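Local coordinates for protein agmatinase (Deinococcus radiodurans, PDB 1WOI) that probably hydrolyses agmatine to putrescine and urea, as a member of the arginase family that binds two manganese ions per subunit, at residues D143-F148 with D229-D234. Sequence-based numbering, arbitrary orientation.
With MN (manganese (II) ion), chain H; MN (manganese (II) ion), chain G.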
ATOM      1  N   ASP A 143       5.232  18.805  20.342  1.00 10.15           N
ATOM      2  CA  ASP A 143       4.495  17.564  20.569  1.00 11.33           C
ATOM      3  C   ASP A 143       3.005  17.848  20.651  1.00 10.85           C
ATOM      4  O   ASP A 143       2.596  18.937  21.053  1.00 14.43           O
ATOM      5  CB  ASP A 143       4.961  16.985  21.916  1.00 12.07           C
ATOM      6  CG  ASP A 143       4.760  15.489  22.038  1.00 15.12           C
ATOM      7  OD1 ASP A 143       3.759  14.956  21.520  1.00 12.10           O
ATOM      8  OD2 ASP A 143       5.619  14.854  22.685  1.00 14.86           O
ATOM      9  N   ALA A 144       2.193  16.868  20.271  1.00 10.75           N
ATOM     10  CA  ALA A 144       0.754  17.015  20.375  1.00 11.14           C
ATOM     11  C   ALA A 144       0.400  16.578  21.791  1.00 10.09           C
ATOM     12  O   ALA A 144      -0.673  16.891  22.296  1.00 10.83           O
ATOM     13  CB  ALA A 144       0.049  16.113  19.353  1.00 10.13           C
ATOM     14  N   HIS A 145       1.327  15.867  22.431  1.00 11.00           N
ATOM     15  CA  HIS A 145       1.110  15.347  23.781  1.00 12.28           C
ATOM     16  C   HIS A 145       2.123  15.881  24.799  1.00 12.01           C
ATOM     17  O   HIS A 145       3.231  16.271  24.445  1.00 12.12           O
ATOM     18  CB  HIS A 145       1.159  13.813  23.762  1.00 13.04           C
ATOM     19  CG  HIS A 145       0.419  13.193  22.612  1.00 14.35           C
ATOM     20  ND1 HIS A 145       1.050  12.771  21.461  1.00 12.79           N
ATOM     21  CD2 HIS A 145      -0.896  12.910  22.445  1.00 13.56           C
ATOM     22  CE1 HIS A 145       0.157  12.256  20.635  1.00 16.75           C
ATOM     23  NE2 HIS A 145      -1.030  12.328  21.208  1.00 15.51           N
ATOM     24  N   LEU A 146       1.736  15.895  26.071  1.00 12.18           N
ATOM     25  CA  LEU A 146       2.610  16.406  27.127  1.00 12.26           C
ATOM     26  C   LEU A 146       3.709  15.422  27.543  1.00 13.00           C
ATOM     27  O   LEU A 146       4.843  15.825  27.812  1.00 13.81           O
ATOM     28  CB  LEU A 146       1.765  16.792  28.348  1.00 12.97           C
ATOM     29  CG  LEU A 146       2.494  17.528  29.478  1.00 14.57           C
ATOM     30  CD1 LEU A 146       2.961  18.896  28.980  1.00 14.08           C
ATOM     31  CD2 LEU A 146       1.555  17.681  30.667  1.00 12.78           C
ATOM     32  N   ASP A 147       3.365  14.138  27.590  1.00 12.60           N
ATOM     33  CA  ASP A 147       4.292  13.076  27.980  1.00 13.23           C
ATOM     34  C   ASP A 147       4.981  13.310  29.327  1.00 12.64           C
ATOM     35  O   ASP A 147       6.193  13.119  29.465  1.00 12.96           O
ATOM     36  CB  ASP A 147       5.348  12.856  26.890  1.00 15.56           C
ATOM     37  CG  ASP A 147       4.740  12.466  25.554  1.00 17.75           C
ATOM     38  OD1 ASP A 147       3.661  11.833  25.532  1.00 19.41           O
ATOM     39  OD2 ASP A 147       5.354  12.781  24.522  1.00 22.50           O
ATOM     40  N   PHE A 148       4.196  13.714  30.320  1.00 13.92           N
ATOM     41  CA  PHE A 148       4.707  13.961  31.663  1.00 12.25           C
ATOM     42  C   PHE A 148       3.924  13.103  32.667  1.00 14.05           C
ATOM     43  O   PHE A 148       3.777  13.472  33.836  1.00 11.26           O
ATOM     44  CB  PHE A 148       4.558  15.444  32.022  1.00 13.34           C
ATOM     45  CG  PHE A 148       5.466  15.889  33.139  1.00 12.95           C
ATOM     46  CD1 PHE A 148       6.841  15.882  32.968  1.00 12.52           C
ATOM     47  CD2 PHE A 148       4.945  16.301  34.362  1.00 13.73           C
ATOM     48  CE1 PHE A 148       7.697  16.280  34.002  1.00 15.50           C
ATOM     49  CE2 PHE A 148       5.791  16.699  35.400  1.00 13.14           C
ATOM     50  CZ  PHE A 148       7.163  16.687  35.219  1.00 12.77           C
ATOM     51  N   ASP A 229       8.734  15.708  18.471  1.00  9.12           N
ATOM     52  CA  ASP A 229       7.857  14.557  18.263  1.00  8.52           C
ATOM     53  C   ASP A 229       7.125  14.915  16.973  1.00  8.54           C
ATOM     54  O   ASP A 229       6.427  15.934  16.913  1.00 11.73           O
ATOM     55  CB  ASP A 229       6.853  14.441  19.407  1.00  9.57           C
ATOM     56  CG  ASP A 229       5.935  13.239  19.262  1.00 11.29           C
ATOM     57  OD1 ASP A 229       5.616  12.841  18.123  1.00 13.69           O
ATOM     58  OD2 ASP A 229       5.512  12.705  20.300  1.00 11.71           O
ATOM     59  N   VAL A 230       7.279  14.098  15.938  1.00  9.56           N
ATOM     60  CA  VAL A 230       6.633  14.412  14.672  1.00  9.07           C
ATOM     61  C   VAL A 230       5.119  14.580  14.750  1.00 10.39           C
ATOM     62  O   VAL A 230       4.538  15.239  13.881  1.00  8.78           O
ATOM     63  CB  VAL A 230       6.975  13.371  13.563  1.00  8.83           C
ATOM     64  CG1 VAL A 230       8.483  13.236  13.424  1.00 11.28           C
ATOM     65  CG2 VAL A 230       6.340  12.021  13.875  1.00 11.84           C
ATOM     66  N   ASP A 231       4.461  14.012  15.765  1.00 10.47           N
ATOM     67  CA  ASP A 231       3.015  14.185  15.820  1.00 11.43           C
ATOM     68  C   ASP A 231       2.618  15.593  16.245  1.00 10.57           C
ATOM     69  O   ASP A 231       1.432  15.930  16.281  1.00 11.55           O
ATOM     70  CB  ASP A 231       2.303  13.115  16.680  1.00 10.96           C
ATOM     71  CG  ASP A 231       2.689  13.147  18.141  1.00 13.27           C
ATOM     72  OD1 ASP A 231       2.905  14.242  18.703  1.00  9.74           O
ATOM     73  OD2 ASP A 231       2.743  12.045  18.735  1.00 15.19           O
ATOM     74  N   GLY A 232       3.616  16.424  16.539  1.00 10.88           N
ATOM     75  CA  GLY A 232       3.330  17.810  16.874  1.00  8.62           C
ATOM     76  C   GLY A 232       2.875  18.487  15.587  1.00  9.87           C
ATOM     77  O   GLY A 232       2.101  19.452  15.595  1.00  9.96           O
ATOM     78  N   PHE A 233       3.356  17.962  14.463  1.00 10.52           N
ATOM     79  CA  PHE A 233       2.993  18.488  13.153  1.00  9.52           C
ATOM     80  C   PHE A 233       1.638  17.971  12.728  1.00  9.47           C
ATOM     81  O   PHE A 233       1.216  16.894  13.140  1.00  8.55           O
ATOM     82  CB  PHE A 233       4.037  18.093  12.105  1.00  7.86           C
ATOM     83  CG  PHE A 233       5.355  18.764  12.311  1.00  9.45           C
ATOM     84  CD1 PHE A 233       6.381  18.127  12.999  1.00  9.12           C
ATOM     85  CD2 PHE A 233       5.539  20.080  11.895  1.00  8.71           C
ATOM     86  CE1 PHE A 233       7.572  18.798  13.276  1.00 12.44           C
ATOM     87  CE2 PHE A 233       6.726  20.760  12.167  1.00  8.94           C
ATOM     88  CZ  PHE A 233       7.743  20.116  12.860  1.00 10.56           C
ATOM     89  N   ASP A 234       0.962  18.741  11.889  1.00  9.05           N
ATOM     90  CA  ASP A 234      -0.351  18.346  11.409  1.00 10.53           C
ATOM     91  C   ASP A 234      -0.247  17.020  10.647  1.00  8.58           C
ATOM     92  O   ASP A 234       0.647  16.840   9.826  1.00  9.98           O
ATOM     93  CB  ASP A 234      -0.913  19.436  10.498  1.00 10.59           C
ATOM     94  CG  ASP A 234      -2.391  19.262  10.237  1.00 13.03           C
ATOM     95  OD1 ASP A 234      -2.758  18.336   9.494  1.00 13.71           O
ATOM     96  OD2 ASP A 234      -3.187  20.049  10.789  1.00 15.22           O
TER
HETATM   97 MN    MN H1502       3.234  12.917  20.720  1.00 21.50          MN
HETATM   98 MN    MN G1501       5.672  12.747  22.473  1.00 28.16          MN
HETATM   99  O   HOH W   1       3.887  11.165  22.472  1.00 25.62           O
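Asp-143 and Asp-229 meet across two manganese ions, and each bridges the two metals, Asp-143 through both oxygens and Asp-229 through one. Asp-143 puts OD1 on the chain H ion and OD2 2.1 Å from the chain G ion. Asp-229 OD2 lies 2.3 Å from the chain H ion and is bound about as closely to the chain G ion. The two carboxylate planes are turned 60° apart, and the cations probably offset the charge of oxygens this close. Asp-231 grips the chain H ion with both oxygens; its CG sits between backbone N and carbonyl carbon (chi1 64°), which turns the carboxylate so that the ion lies in its plane. This is the binuclear manganese centre of the arginase fold, set in loops that follow adjacent parallel strands 137-142 and 223-229; His-121 and Asp-147 OD2 complete the protein ligands of the chain G ion, and a water bridges the two ions at longer range. His-145 brings ND1 to the chain H ion at 2.3 Å, with Asp-231 OD2 at the ring edge and the carboxylate nearly perpendicular to the ring. Second-shell bonds set these ligands: Ala-144 N donates to Asp-231 OD1 (3.1 Å), while Asp-143 OD1 and Asp-229 OD1 each close an Asx turn, accepting from the backbone N of His-145 and Asp-231 respectively.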